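Local coordinates for protein oligogalacturonate-specific porin KdgM (PDB 4FQE) that forms a monomeric outer-membrane beta-barrel porin specific for oligogalacturonides and is required for full virulence, at residues 99-102 / 103-107. Sequence-based numbering, arbitrary orientation.
Sequences ANVT and DDLSV
Ala99 and Val107 face each other across a beta hairpin, a short way back from its type I beta turn, Thr102-Leu105. They form an antiparallel hydrogen-bonded pair: Ala99 N to Val107 O is 2.9 Å and nearly straight (172°), and Val107 N returns the bond to Ala99 O at 3.0 Å. The closest apolar contact lies beside this pair. The small Ala99 CB lies 3.9 Å from Val107 CG2, the same methyl that Val101 CG2 meets obliquely at 4.1 Å. Beta-branched valine suits this extended backbone and offers a methyl to both neighbours. On the opposite face, in the non-hydrogen-bonded pair, Asn100 OD1 touches Ser106 CB at 3.6 Å. Towards the turn, Leu105 O accepts a bond from Thr102 N at 3.2 Å, on a lone pair in the carbonyl plane. Thr102 suits the bend: OG1, between backbone N and carbonyl carbon (chi1 71°), accepts Asp104 N at 3.1 Å, an ST turn. By contrast, Asp103 and Asp104 direct their CB atoms away from 99-102, and their carboxylates suit an exposed turn. The hairpin links barrel strands 90-100 and 105-116; Asn suits position 100 because ND2 hydrogen-bonds Ser72 O, while Leu105 touches Ile138 and Tyr140 of strand 131-142.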
# COMPACT_ATOMS: atom_id res chain seq x y z
N ALA A 99 9.89 0.27 11.98
CA ALA A 99 10.89 0.93 12.82
C ALA A 99 11.12 2.36 12.34
O ALA A 99 11.51 2.56 11.21
CB ALA A 99 12.20 0.16 12.80
N ASN A 100 10.81 3.34 13.19
CA ASN A 100 11.25 4.72 12.94
C ASN A 100 12.71 4.91 13.29
O ASN A 100 13.08 5.08 14.46
CB ASN A 100 10.38 5.71 13.69
CG ASN A 100 8.93 5.55 13.34
OD1 ASN A 100 8.58 5.54 12.17
ND2 ASN A 100 8.09 5.38 14.34
N VAL A 101 13.56 4.88 12.27
CA VAL A 101 15.01 5.05 12.45
C VAL A 101 15.34 6.47 12.92
O VAL A 101 16.11 6.66 13.87
CB VAL A 101 15.78 4.75 11.13
CG1 VAL A 101 17.29 4.89 11.33
CG2 VAL A 101 15.41 3.37 10.60
N THR A 102 14.77 7.45 12.24
CA THR A 102 14.79 8.83 12.70
C THR A 102 13.37 9.39 12.56
O THR A 102 12.46 8.69 12.11
CB THR A 102 15.72 9.70 11.82
OG1 THR A 102 15.10 9.89 10.55
CG2 THR A 102 17.10 9.05 11.65
N ASP A 103 13.19 10.66 12.91
CA ASP A 103 11.91 11.34 12.75
C ASP A 103 11.47 11.45 11.28
O ASP A 103 10.28 11.52 11.00
CB ASP A 103 11.97 12.73 13.37
CG ASP A 103 11.96 12.69 14.88
OD1 ASP A 103 12.33 13.72 15.47
OD2 ASP A 103 11.63 11.64 15.48
N ASP A 104 12.44 11.44 10.36
CA ASP A 104 12.18 11.54 8.91
C ASP A 104 12.26 10.22 8.14
O ASP A 104 11.85 10.14 6.97
CB ASP A 104 13.18 12.51 8.29
CG ASP A 104 13.17 13.87 8.96
OD1 ASP A 104 12.09 14.30 9.42
OD2 ASP A 104 14.24 14.54 8.98
N LEU A 105 12.82 9.19 8.76
CA LEU A 105 13.16 7.96 8.05
C LEU A 105 12.53 6.76 8.71
O LEU A 105 12.76 6.54 9.90
CB LEU A 105 14.68 7.76 8.04
CG LEU A 105 15.22 6.52 7.33
CD1 LEU A 105 14.82 6.60 5.86
CD2 LEU A 105 16.74 6.46 7.44
N SER A 106 11.76 5.98 7.95
CA SER A 106 11.17 4.76 8.49
C SER A 106 11.39 3.57 7.58
O SER A 106 11.57 3.70 6.37
CB SER A 106 9.69 4.93 8.82
OG SER A 106 8.98 5.45 7.72
N VAL A 107 11.37 2.38 8.19
CA VAL A 107 11.51 1.13 7.46
C VAL A 107 10.43 0.18 7.91
O VAL A 107 10.07 0.16 9.08
CB VAL A 107 12.92 0.53 7.60
CG1 VAL A 107 13.97 1.49 7.01
CG2 VAL A 107 13.26 0.22 9.04